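Local coordinates for protein L-amino acid deaminase (Proteus vulgaris, PDB 5I39) that binds flavin-adenine dinucleotide and probably oxidatively deaminates L-amino acids as a membrane-bound flavoenzyme, at residues A[25-30]-A[69-74]; A[45-50]-A[188-193]. One frame throughout, in Å; residues are numbered along the deposited sequence.

Contact 1: A[25-30]-A[69-74]; sequences GFVEGT and GNIAGE. With FAD (flavin-adenine dinucleotide), chain B; EDO (1,2-ethanediol), chain C.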
ATOM      1  N   GLY A  25     -15.274  -6.870   3.588  1.00 15.40           N
ATOM      2  CA  GLY A  25     -13.945  -7.439   3.363  1.00 14.90           C
ATOM      3  C   GLY A  25     -13.932  -8.776   2.643  1.00 14.57           C
ATOM      4  O   GLY A  25     -13.179  -9.675   2.994  1.00 15.65           O
ATOM      5  N   PHE A  26     -14.751  -8.881   1.607  1.00 13.77           N
ATOM      6  CA  PHE A  26     -14.813 -10.073   0.761  1.00 13.88           C
ATOM      7  C   PHE A  26     -15.399  -9.716  -0.594  1.00 13.39           C
ATOM      8  O   PHE A  26     -16.519  -9.213  -0.682  1.00 14.82           O
ATOM      9  CB  PHE A  26     -15.621 -11.216   1.381  1.00 15.19           C
ATOM     10  CG  PHE A  26     -15.625 -12.459   0.531  1.00 16.39           C
ATOM     11  CD1 PHE A  26     -14.529 -13.318   0.529  1.00 17.31           C
ATOM     12  CD2 PHE A  26     -16.694 -12.746  -0.312  1.00 17.84           C
ATOM     13  CE1 PHE A  26     -14.512 -14.450  -0.276  1.00 17.69           C
ATOM     14  CE2 PHE A  26     -16.683 -13.876  -1.119  1.00 18.90           C
ATOM     15  CZ  PHE A  26     -15.591 -14.728  -1.101  1.00 18.63           C
ATOM     16  N   VAL A  27     -14.625  -9.982  -1.638  1.00 11.99           N
ATOM     17  CA  VAL A  27     -15.075  -9.833  -3.012  1.00 11.51           C
ATOM     18  C   VAL A  27     -14.929 -11.194  -3.661  1.00 11.44           C
ATOM     19  O   VAL A  27     -13.843 -11.771  -3.656  1.00 11.66           O
ATOM     20  CB  VAL A  27     -14.225  -8.793  -3.763  1.00 11.30           C
ATOM     21  CG1 VAL A  27     -14.576  -8.766  -5.246  1.00 11.87           C
ATOM     22  CG2 VAL A  27     -14.428  -7.420  -3.149  1.00 12.37           C
ATOM     23  N   GLU A  28     -16.021 -11.709  -4.215  1.00 11.92           N
ATOM     24  CA  GLU A  28     -15.987 -13.026  -4.835  1.00 13.03           C
ATOM     25  C   GLU A  28     -15.202 -12.980  -6.141  1.00 12.31           C
ATOM     26  O   GLU A  28     -15.204 -11.973  -6.853  1.00 12.63           O
ATOM     27  CB  GLU A  28     -17.404 -13.560  -5.078  1.00 15.40           C
ATOM     28  CG  GLU A  28     -17.467 -15.029  -5.493  1.00 19.01           C
ATOM     29  CD  GLU A  28     -16.715 -15.962  -4.552  1.00 21.86           C
ATOM     30  OE1 GLU A  28     -17.303 -16.385  -3.535  1.00 24.75           O
ATOM     31  OE2 GLU A  28     -15.529 -16.270  -4.829  1.00 23.33           O
ATOM     32  N   GLY A  29     -14.509 -14.073  -6.434  1.00 12.18           N
ATOM     33  CA  GLY A  29     -13.865 -14.234  -7.724  1.00 12.45           C
ATOM     34  C   GLY A  29     -14.880 -14.366  -8.847  1.00 12.77           C
ATOM     35  O   GLY A  29     -16.060 -14.645  -8.620  1.00 13.63           O
ATOM     36  N   THR A  30     -14.410 -14.154 -10.066  1.00 12.54           N
ATOM     37  CA  THR A  30     -15.209 -14.376 -11.265  1.00 13.18           C
ATOM     38  C   THR A  30     -15.653 -15.840 -11.324  1.00 13.87           C
ATOM     39  O   THR A  30     -14.861 -16.739 -11.049  1.00 13.70           O
ATOM     40  CB  THR A  30     -14.383 -14.021 -12.514  1.00 12.86           C
ATOM     41  OG1 THR A  30     -13.904 -12.675 -12.392  1.00 12.51           O
ATOM     42  CG2 THR A  30     -15.199 -14.163 -13.797  1.00 13.71           C
ATOM     43  N   GLY A  69      -5.426 -17.483  -3.110  1.00 10.27           N
ATOM     44  CA  GLY A  69      -6.387 -17.465  -2.010  1.00 10.57           C
ATOM     45  C   GLY A  69      -7.577 -16.599  -2.363  1.00 10.51           C
ATOM     46  O   GLY A  69      -8.141 -16.719  -3.450  1.00 11.03           O
ATOM     47  N   ASN A  70      -7.966 -15.734  -1.429  1.00 11.04           N
ATOM     48  CA  ASN A  70      -9.040 -14.771  -1.648  1.00 11.21           C
ATOM     49  C   ASN A  70      -8.491 -13.446  -2.163  1.00 10.22           C
ATOM     50  O   ASN A  70      -7.337 -13.099  -1.923  1.00 10.52           O
ATOM     51  CB  ASN A  70      -9.793 -14.507  -0.342  1.00 13.58           C
ATOM     52  CG  ASN A  70     -10.526 -15.731   0.177  1.00 16.24           C
ATOM     53  OD1 ASN A  70     -10.971 -16.575  -0.595  1.00 19.00           O
ATOM     54  ND2 ASN A  70     -10.679 -15.818   1.496  1.00 20.01           N
ATOM     55  N   ILE A  71      -9.342 -12.694  -2.848  1.00  9.79           N
ATOM     56  CA  ILE A  71      -9.005 -11.336  -3.275  1.00  9.70           C
ATOM     57  C   ILE A  71      -8.634 -10.488  -2.057  1.00  9.61           C
ATOM     58  O   ILE A  71      -9.352 -10.478  -1.060  1.00  9.64           O
ATOM     59  CB  ILE A  71     -10.178 -10.693  -4.044  1.00  9.95           C
ATOM     60  CG1 ILE A  71     -10.290 -11.341  -5.427  1.00 10.65           C
ATOM     61  CG2 ILE A  71      -9.995  -9.185  -4.181  1.00 10.58           C
ATOM     62  CD1 ILE A  71     -11.571 -11.043  -6.176  1.00 11.04           C
ATOM     63  N   ALA A  72      -7.498  -9.798  -2.146  1.00  9.62           N
ATOM     64  CA  ALA A  72      -7.042  -8.865  -1.112  1.00 10.15           C
ATOM     65  C   ALA A  72      -6.859  -9.527   0.261  1.00 10.17           C
ATOM     66  O   ALA A  72      -6.962  -8.863   1.282  1.00 11.95           O
ATOM     67  CB  ALA A  72      -7.990  -7.666  -1.028  1.00 10.91           C
ATOM     68  N   GLY A  73      -6.551 -10.825   0.280  1.00  9.62           N
ATOM     69  CA  GLY A  73      -6.476 -11.591   1.521  1.00 10.52           C
ATOM     70  C   GLY A  73      -5.200 -11.450   2.329  1.00 10.72           C
ATOM     71  O   GLY A  73      -5.135 -11.967   3.441  1.00 12.43           O
ATOM     72  N   GLU A  74      -4.185 -10.772   1.791  1.00  9.80           N
ATOM     73  CA  GLU A  74      -2.884 -10.686   2.453  1.00  9.84           C
ATOM     74  C   GLU A  74      -2.557  -9.221   2.791  1.00  9.40           C
ATOM     75  O   GLU A  74      -3.357  -8.575   3.473  1.00  9.87           O
ATOM     76  CB  GLU A  74      -1.828 -11.425   1.621  1.00 10.74           C
ATOM     77  CG  GLU A  74      -2.158 -12.903   1.396  1.00 12.29           C
ATOM     78  CD  GLU A  74      -2.081 -13.764   2.641  1.00 14.36           C
ATOM     79  OE1 GLU A  74      -1.514 -13.321   3.657  1.00 16.07           O
ATOM     80  OE2 GLU A  74      -2.570 -14.910   2.590  1.00 16.65           O
TER
HETATM   81  PA  FAD B 501      -0.558  -8.586  -1.391  1.00  8.44           P
HETATM   82  O1A FAD B 501       0.016  -9.483  -0.288  1.00  9.40           O
HETATM   83  O2A FAD B 501      -1.720  -7.717  -0.947  1.00  8.55           O
HETATM   84  O5B FAD B 501      -1.103  -9.436  -2.619  1.00  8.65           O
HETATM   85  C5B FAD B 501      -0.324 -10.418  -3.287  1.00  9.00           C
HETATM   86  C4B FAD B 501      -1.295 -11.521  -3.666  1.00  9.26           C
HETATM   87  O4B FAD B 501      -0.608 -12.478  -4.497  1.00  9.35           O
HETATM   88  C3B FAD B 501      -1.806 -12.280  -2.440  1.00  9.27           C
HETATM   89  O3B FAD B 501      -3.223 -12.144  -2.344  1.00  9.19           O
HETATM   90  C2B FAD B 501      -1.324 -13.715  -2.705  1.00  9.48           C
HETATM   91  O2B FAD B 501      -2.223 -14.723  -2.206  1.00  9.44           O
HETATM   92  C1B FAD B 501      -1.170 -13.741  -4.215  1.00  9.50           C
HETATM   93  N9A FAD B 501      -0.236 -14.740  -4.742  1.00  9.61           N
HETATM   94  C8A FAD B 501       1.010 -14.940  -4.359  1.00  9.95           C
HETATM   95  N7A FAD B 501       1.614 -15.898  -5.092  1.00 10.19           N
HETATM   96  C5A FAD B 501       0.690 -16.301  -5.954  1.00  9.81           C
HETATM   97  C6A FAD B 501       0.628 -17.293  -7.023  1.00  9.91           C
HETATM   98  N6A FAD B 501       1.702 -18.058  -7.305  1.00 10.37           N
HETATM   99  N1A FAD B 501      -0.517 -17.423  -7.721  1.00  9.86           N
HETATM  100  C2A FAD B 501      -1.584 -16.654  -7.467  1.00  9.92           C
HETATM  101  N3A FAD B 501      -1.616 -15.739  -6.491  1.00  9.89           N
HETATM  102  C4A FAD B 501      -0.523 -15.539  -5.743  1.00  9.75           C
HETATM  103  N1  FAD B 501       1.414   0.668   2.710  1.00  9.02           N
HETATM  104  C2  FAD B 501       1.038   1.951   2.719  1.00  8.86           C
HETATM  105  O2  FAD B 501       1.074   2.576   1.644  1.00  8.78           O
HETATM  106  N3  FAD B 501       0.636   2.552   3.865  1.00  8.78           N
HETATM  107  C4  FAD B 501       0.602   1.951   5.059  1.00  8.97           C
HETATM  108  O4  FAD B 501       0.207   2.541   6.055  1.00  8.91           O
HETATM  109  C4X FAD B 501       1.022   0.545   5.143  1.00  9.35           C
HETATM  110  N5  FAD B 501       1.082  -0.151   6.310  1.00  9.57           N
HETATM  111  C5X FAD B 501       1.298  -1.471   6.290  1.00  9.73           C
HETATM  112  C6  FAD B 501       1.150  -2.247   7.441  1.00  9.99           C
HETATM  113  C7  FAD B 501       1.311  -3.629   7.425  1.00  9.97           C
HETATM  114  C7M FAD B 501       1.092  -4.449   8.677  1.00 10.31           C
HETATM  115  C8  FAD B 501       1.668  -4.301   6.167  1.00 10.07           C
HETATM  116  C8M FAD B 501       1.820  -5.802   6.084  1.00 10.78           C
HETATM  117  C9  FAD B 501       1.840  -3.525   5.020  1.00  9.78           C
HETATM  118  C9A FAD B 501       1.675  -2.144   5.033  1.00  9.36           C
HETATM  119  N10 FAD B 501       1.849  -1.368   3.881  1.00  9.06           N
HETATM  120  C10 FAD B 501       1.421  -0.043   3.852  1.00  9.12           C
HETATM  121  C1' FAD B 501       2.299  -1.960   2.637  1.00  8.82           C
HETATM  122  C2' FAD B 501       1.199  -2.403   1.738  1.00  8.75           C
HETATM  123  O2' FAD B 501       0.182  -3.019   2.521  1.00  8.78           O
HETATM  124  C3' FAD B 501       1.806  -3.376   0.732  1.00  8.58           C
HETATM  125  O3' FAD B 501       2.996  -2.819   0.112  1.00  8.36           O
HETATM  126  C4' FAD B 501       0.854  -3.754  -0.378  1.00  8.46           C
HETATM  127  O4' FAD B 501      -0.405  -4.182   0.174  1.00  8.40           O
HETATM  128  C5' FAD B 501       1.458  -4.873  -1.207  1.00  8.42           C
HETATM  129  O5' FAD B 501       0.485  -5.217  -2.194  1.00  8.18           O
HETATM  130  P   FAD B 501       0.723  -6.544  -3.090  1.00  8.24           P
HETATM  131  O1P FAD B 501      -0.411  -6.610  -4.069  1.00  8.32           O
HETATM  132  O2P FAD B 501       2.155  -6.571  -3.580  1.00  8.60           O
HETATM  133  O3P FAD B 501       0.673  -7.741  -1.993  1.00  8.52           O
HETATM  134  C1  EDO C 502      -9.885 -10.676   2.912  1.00 29.20           C
HETATM  135  O1  EDO C 502      -9.206 -11.246   4.032  1.00 32.31           O
HETATM  136  C2  EDO C 502     -10.419 -11.788   2.012  1.00 28.01           C
HETATM  137  O2  EDO C 502     -11.849 -11.801   1.953  1.00 27.28           O
HETATM  138  O   HOH W   1     -12.019 -11.320  -0.858  1.00 12.02           O
HETATM  139  O   HOH W   2     -12.077 -13.599  -2.724  1.00 12.12           O
HETATM  140  O   HOH W   3     -12.876 -16.289  -3.188  1.00 22.05           O
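Phe26 meets Asn70 at the surface: CE1 on the ring edge lies 4.1 Å from Asn70 OD1, with ring and amide planes 87° apart. CG stands anti to the backbone N (chi1 -177°), and the ring beyond it brings its edge to Asn70. An ethanediol, probably from the crystallisation liquor, sits beside the pair and donates from O2 to the preceding Gly25 O.

At Val27 the two backbones are joined through water rather than directly. One water accepts from Val27 N (3.0 Å) and donates to Ile71 O (2.8 Å); a second donates to Val27 O and accepts from Ile71 N. Val27 CG1 also packs on Ile71 CD1 at 3.9 Å. Ile71 CD1 lies 3.5 Å from Val27 O as well and reaches on to Glu28 O and Gly29 CA.

Glu28 folds back, and its OE2 takes the N-H of Gly29 on the anti side of the carboxylate. A third water links that oxygen to Asn70 OD1. Glu28 O is hydrogen-bonded to Lys198 NZ on helix 189-199.

Asn70 to Gly73 form a type II beta turn. The contact thus lays an N-terminal extended segment, through water and one isoleucine, over the loop following the second strand of a Rossmann-type FAD domain.

Contact 2: A[45-50]-A[188-193]; sequences AGILGI and VATFVM. With FAD (flavin-adenine dinucleotide), chain B.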
ATOM      1  N   ALA A  45      -3.974 -10.983  -6.650  1.00  8.06           N
ATOM      2  CA  ALA A  45      -5.066 -10.010  -6.522  1.00  8.20           C
ATOM      3  C   ALA A  45      -4.967  -9.211  -5.217  1.00  7.95           C
ATOM      4  O   ALA A  45      -5.948  -9.054  -4.483  1.00  8.52           O
ATOM      5  CB  ALA A  45      -6.418 -10.699  -6.632  1.00  8.49           C
ATOM      6  N   GLY A  46      -3.768  -8.712  -4.933  1.00  7.76           N
ATOM      7  CA  GLY A  46      -3.592  -7.623  -3.975  1.00  7.80           C
ATOM      8  C   GLY A  46      -3.698  -6.299  -4.709  1.00  7.52           C
ATOM      9  O   GLY A  46      -4.047  -6.246  -5.895  1.00  7.75           O
ATOM     10  N   ILE A  47      -3.364  -5.217  -4.018  1.00  7.27           N
ATOM     11  CA  ILE A  47      -3.496  -3.890  -4.604  1.00  7.43           C
ATOM     12  C   ILE A  47      -2.634  -3.729  -5.858  1.00  7.37           C
ATOM     13  O   ILE A  47      -3.050  -3.080  -6.803  1.00  7.72           O
ATOM     14  CB  ILE A  47      -3.203  -2.774  -3.568  1.00  7.36           C
ATOM     15  CG1 ILE A  47      -3.708  -1.406  -4.050  1.00  7.44           C
ATOM     16  CG2 ILE A  47      -1.725  -2.704  -3.206  1.00  7.60           C
ATOM     17  CD1 ILE A  47      -5.217  -1.271  -4.091  1.00  7.98           C
ATOM     18  N   LEU A  48      -1.441  -4.310  -5.875  1.00  7.46           N
ATOM     19  CA  LEU A  48      -0.556  -4.090  -7.011  1.00  7.84           C
ATOM     20  C   LEU A  48      -1.064  -4.806  -8.258  1.00  7.65           C
ATOM     21  O   LEU A  48      -1.098  -4.214  -9.339  1.00  7.84           O
ATOM     22  CB  LEU A  48       0.887  -4.450  -6.662  1.00  7.74           C
ATOM     23  CG  LEU A  48       1.502  -3.557  -5.569  1.00  8.05           C
ATOM     24  CD1 LEU A  48       2.966  -3.907  -5.369  1.00  8.34           C
ATOM     25  CD2 LEU A  48       1.377  -2.067  -5.861  1.00  8.57           C
ATOM     26  N   GLY A  49      -1.517  -6.047  -8.118  1.00  7.52           N
ATOM     27  CA  GLY A  49      -2.096  -6.767  -9.254  1.00  7.82           C
ATOM     28  C   GLY A  49      -3.390  -6.133  -9.743  1.00  7.69           C
ATOM     29  O   GLY A  49      -3.598  -5.979 -10.949  1.00  7.88           O
ATOM     30  N   ILE A  50      -4.255  -5.756  -8.803  1.00  7.63           N
ATOM     31  CA  ILE A  50      -5.528  -5.126  -9.143  1.00  7.76           C
ATOM     32  C   ILE A  50      -5.325  -3.794  -9.868  1.00  7.47           C
ATOM     33  O   ILE A  50      -5.939  -3.552 -10.914  1.00  7.82           O
ATOM     34  CB  ILE A  50      -6.397  -4.919  -7.886  1.00  8.19           C
ATOM     35  CG1 ILE A  50      -6.889  -6.271  -7.352  1.00  8.54           C
ATOM     36  CG2 ILE A  50      -7.601  -4.028  -8.182  1.00  8.38           C
ATOM     37  CD1 ILE A  50      -7.373  -6.226  -5.919  1.00  9.09           C
ATOM     38  N   VAL A 188     -11.774  -1.834   3.661  1.00  9.08           N
ATOM     39  CA  VAL A 188     -12.539  -1.352   2.507  1.00  9.05           C
ATOM     40  C   VAL A 188     -11.729  -1.134   1.225  1.00  8.56           C
ATOM     41  O   VAL A 188     -12.147  -1.594   0.167  1.00  8.89           O
ATOM     42  CB  VAL A 188     -13.279  -0.033   2.845  1.00  9.39           C
ATOM     43  CG1 VAL A 188     -14.109   0.449   1.660  1.00  9.70           C
ATOM     44  CG2 VAL A 188     -14.173  -0.209   4.062  1.00  9.75           C
ATOM     45  N   ALA A 189     -10.610  -0.414   1.301  1.00  8.34           N
ATOM     46  CA  ALA A 189     -10.010   0.193   0.102  1.00  8.17           C
ATOM     47  C   ALA A 189      -9.741  -0.783  -1.045  1.00  7.96           C
ATOM     48  O   ALA A 189     -10.190  -0.559  -2.166  1.00  7.97           O
ATOM     49  CB  ALA A 189      -8.741   0.943   0.466  1.00  8.25           C
ATOM     50  N   THR A 190      -9.013  -1.857  -0.773  1.00  7.80           N
ATOM     51  CA  THR A 190      -8.637  -2.776  -1.850  1.00  7.99           C
ATOM     52  C   THR A 190      -9.848  -3.555  -2.361  1.00  8.07           C
ATOM     53  O   THR A 190      -9.904  -3.916  -3.534  1.00  8.32           O
ATOM     54  CB  THR A 190      -7.506  -3.715  -1.418  1.00  7.92           C
ATOM     55  OG1 THR A 190      -6.430  -2.916  -0.925  1.00  8.04           O
ATOM     56  CG2 THR A 190      -7.003  -4.557  -2.589  1.00  8.33           C
ATOM     57  N   PHE A 191     -10.822  -3.783  -1.487  1.00  8.27           N
ATOM     58  CA  PHE A 191     -12.052  -4.480  -1.874  1.00  8.56           C
ATOM     59  C   PHE A 191     -12.864  -3.643  -2.856  1.00  8.42           C
ATOM     60  O   PHE A 191     -13.366  -4.167  -3.850  1.00  8.76           O
ATOM     61  CB  PHE A 191     -12.862  -4.861  -0.635  1.00  8.89           C
ATOM     62  CG  PHE A 191     -12.091  -5.732   0.318  1.00  9.25           C
ATOM     63  CD1 PHE A 191     -11.927  -7.092   0.065  1.00  9.60           C
ATOM     64  CD2 PHE A 191     -11.471  -5.183   1.435  1.00  9.56           C
ATOM     65  CE1 PHE A 191     -11.185  -7.889   0.926  1.00 10.12           C
ATOM     66  CE2 PHE A 191     -10.726  -5.972   2.294  1.00  9.96           C
ATOM     67  CZ  PHE A 191     -10.588  -7.327   2.043  1.00 10.48           C
ATOM     68  N   VAL A 192     -12.968  -2.343  -2.601  1.00  8.46           N
ATOM     69  CA  VAL A 192     -13.608  -1.437  -3.555  1.00  8.32           C
ATOM     70  C   VAL A 192     -12.858  -1.457  -4.896  1.00  8.17           C
ATOM     71  O   VAL A 192     -13.479  -1.510  -5.956  1.00  8.36           O
ATOM     72  CB  VAL A 192     -13.727  -0.010  -2.973  1.00  8.49           C
ATOM     73  CG1 VAL A 192     -14.143   1.003  -4.032  1.00  8.35           C
ATOM     74  CG2 VAL A 192     -14.740  -0.005  -1.833  1.00  8.76           C
HETATM   75  N   MSE A 193     -11.530  -1.445  -4.850  1.00  7.99           N
HETATM   76  CA  MSE A 193     -10.743  -1.466  -6.090  1.00  8.06           C
HETATM   77  C   MSE A 193     -10.932  -2.763  -6.846  1.00  7.97           C
HETATM   78  O   MSE A 193     -11.002  -2.749  -8.074  1.00  8.04           O
HETATM   79  CB  MSE A 193      -9.255  -1.219  -5.844  1.00  8.20           C
HETATM   80  CG  MSE A 193      -8.902   0.136  -5.226  1.00  9.35           C
HETATM   81 SE   MSE A 193      -9.845   1.663  -6.035  1.00 11.31          SE
HETATM   82  CE  MSE A 193      -9.462   1.384  -7.939  1.00 11.14           C
TER
HETATM   83  PA  FAD B 501      -0.558  -8.586  -1.391  1.00  8.44           P
HETATM   84  O1A FAD B 501       0.016  -9.483  -0.288  1.00  9.40           O
HETATM   85  O2A FAD B 501      -1.720  -7.717  -0.947  1.00  8.55           O
HETATM   86  O5B FAD B 501      -1.103  -9.436  -2.619  1.00  8.65           O
HETATM   87  C5B FAD B 501      -0.324 -10.418  -3.287  1.00  9.00           C
HETATM   88  C4B FAD B 501      -1.295 -11.521  -3.666  1.00  9.26           C
HETATM   89  O4B FAD B 501      -0.608 -12.478  -4.497  1.00  9.35           O
HETATM   90  C3B FAD B 501      -1.806 -12.280  -2.440  1.00  9.27           C
HETATM   91  O3B FAD B 501      -3.223 -12.144  -2.344  1.00  9.19           O
HETATM   92  C2B FAD B 501      -1.324 -13.715  -2.705  1.00  9.48           C
HETATM   93  O2B FAD B 501      -2.223 -14.723  -2.206  1.00  9.44           O
HETATM   94  C1B FAD B 501      -1.170 -13.741  -4.215  1.00  9.50           C
HETATM   95  N9A FAD B 501      -0.236 -14.740  -4.742  1.00  9.61           N
HETATM   96  C8A FAD B 501       1.010 -14.940  -4.359  1.00  9.95           C
HETATM   97  N7A FAD B 501       1.614 -15.898  -5.092  1.00 10.19           N
HETATM   98  C5A FAD B 501       0.690 -16.301  -5.954  1.00  9.81           C
HETATM   99  C6A FAD B 501       0.628 -17.293  -7.023  1.00  9.91           C
HETATM  100  N6A FAD B 501       1.702 -18.058  -7.305  1.00 10.37           N
HETATM  101  N1A FAD B 501      -0.517 -17.423  -7.721  1.00  9.86           N
HETATM  102  C2A FAD B 501      -1.584 -16.654  -7.467  1.00  9.92           C
HETATM  103  N3A FAD B 501      -1.616 -15.739  -6.491  1.00  9.89           N
HETATM  104  C4A FAD B 501      -0.523 -15.539  -5.743  1.00  9.75           C
HETATM  105  N1  FAD B 501       1.414   0.668   2.710  1.00  9.02           N
HETATM  106  C2  FAD B 501       1.038   1.951   2.719  1.00  8.86           C
HETATM  107  O2  FAD B 501       1.074   2.576   1.644  1.00  8.78           O
HETATM  108  N3  FAD B 501       0.636   2.552   3.865  1.00  8.78           N
HETATM  109  C4  FAD B 501       0.602   1.951   5.059  1.00  8.97           C
HETATM  110  O4  FAD B 501       0.207   2.541   6.055  1.00  8.91           O
HETATM  111  C4X FAD B 501       1.022   0.545   5.143  1.00  9.35           C
HETATM  112  N5  FAD B 501       1.082  -0.151   6.310  1.00  9.57           N
HETATM  113  C5X FAD B 501       1.298  -1.471   6.290  1.00  9.73           C
HETATM  114  C6  FAD B 501       1.150  -2.247   7.441  1.00  9.99           C
HETATM  115  C7  FAD B 501       1.311  -3.629   7.425  1.00  9.97           C
HETATM  116  C7M FAD B 501       1.092  -4.449   8.677  1.00 10.31           C
HETATM  117  C8  FAD B 501       1.668  -4.301   6.167  1.00 10.07           C
HETATM  118  C8M FAD B 501       1.820  -5.802   6.084  1.00 10.78           C
HETATM  119  C9  FAD B 501       1.840  -3.525   5.020  1.00  9.78           C
HETATM  120  C9A FAD B 501       1.675  -2.144   5.033  1.00  9.36           C
HETATM  121  N10 FAD B 501       1.849  -1.368   3.881  1.00  9.06           N
HETATM  122  C10 FAD B 501       1.421  -0.043   3.852  1.00  9.12           C
HETATM  123  C1' FAD B 501       2.299  -1.960   2.637  1.00  8.82           C
HETATM  124  C2' FAD B 501       1.199  -2.403   1.738  1.00  8.75           C
HETATM  125  O2' FAD B 501       0.182  -3.019   2.521  1.00  8.78           O
HETATM  126  C3' FAD B 501       1.806  -3.376   0.732  1.00  8.58           C
HETATM  127  O3' FAD B 501       2.996  -2.819   0.112  1.00  8.36           O
HETATM  128  C4' FAD B 501       0.854  -3.754  -0.378  1.00  8.46           C
HETATM  129  O4' FAD B 501      -0.405  -4.182   0.174  1.00  8.40           O
HETATM  130  C5' FAD B 501       1.458  -4.873  -1.207  1.00  8.42           C
HETATM  131  O5' FAD B 501       0.485  -5.217  -2.194  1.00  8.18           O
HETATM  132  P   FAD B 501       0.723  -6.544  -3.090  1.00  8.24           P
HETATM  133  O1P FAD B 501      -0.411  -6.610  -4.069  1.00  8.32           O
HETATM  134  O2P FAD B 501       2.155  -6.571  -3.580  1.00  8.60           O
HETATM  135  O3P FAD B 501       0.673  -7.741  -1.993  1.00  8.52           O
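Thr190 sets its methyl against two isoleucines: CG2 lies 3.7 Å from Ile50 CD1 and 4.0 Å from Ile47 CD1. That methyl stands anti to the backbone N, with OG1 anti to the carbonyl carbon (chi1 -54°), which divides the side chain between two tasks. CG2 packs on the start of the helix 47-58, also coming within 4.3 Å of Gly46 C, while the hydroxyl is hydrogen-bonded to Ser76 O outside the two segments, so a buried polar group is satisfied even though an apolar carbon, Ile47 CD1, sits 3.8 Å from OG1.

Ile47 touches both the cofactor and helix 189-199. Its CG1 is anti to the backbone N (chi1 -164°), and from there CD1 reaches across to Thr190 and to Met193 CG, at 4.1 Å. The other branch, CG2, turns to the flavin-adenine dinucleotide and lies 3.5 Å from FAD O5'. Ile50, one turn later, points directly at the partner helix; its CG2 rests 3.6 Å from Met193 O and also touches Met193 CB. The selenomethionine then bends at chi2 and chi3, leading SE away from this isoleucine, and its side chain packs further on Met51 and Ile54.

On the cofactor side Leu48 N donates to FAD O1P, at 3.1 Å and 160°, and Ile47 N is hydrogen-bonded to Ser76 OG, which is itself hydrogen-bonded to FAD. Gly46, at the N-cap, brings its CA close to FAD O1P. The positive end of the helix dipole would be expected to steady the phosphate charge. Gly44, Gly46 and Gly49 match the GxGxxG pattern, and the whole is the glycine-rich strand-turn-helix of the Rossmann-type dinucleotide-binding fold, backed here by helix 189-199.

In the fold
From the N terminus, the chain first lays down 25-30, enters strand 40-43 and turns through 45-50 into helix 47-58. Strand 63-66 follows, and at 69-74 contact 1 closes the shorter loop. The chain then makes a long excursion before 188-193 returns at the start of helix 189-199, where contact 2 closes the longer one. The segments alternate, so the two loops cross rather than nest. The contacts also touch: Ala72 N lies 2.9 Å from Ala45 O, probably a hydrogen bond, and Phe191 packs against the 25-30 backbone. Together they fasten the N-terminal segment and helix 189-199 to the two loops, 45-50 and 69-74, that touch FAD.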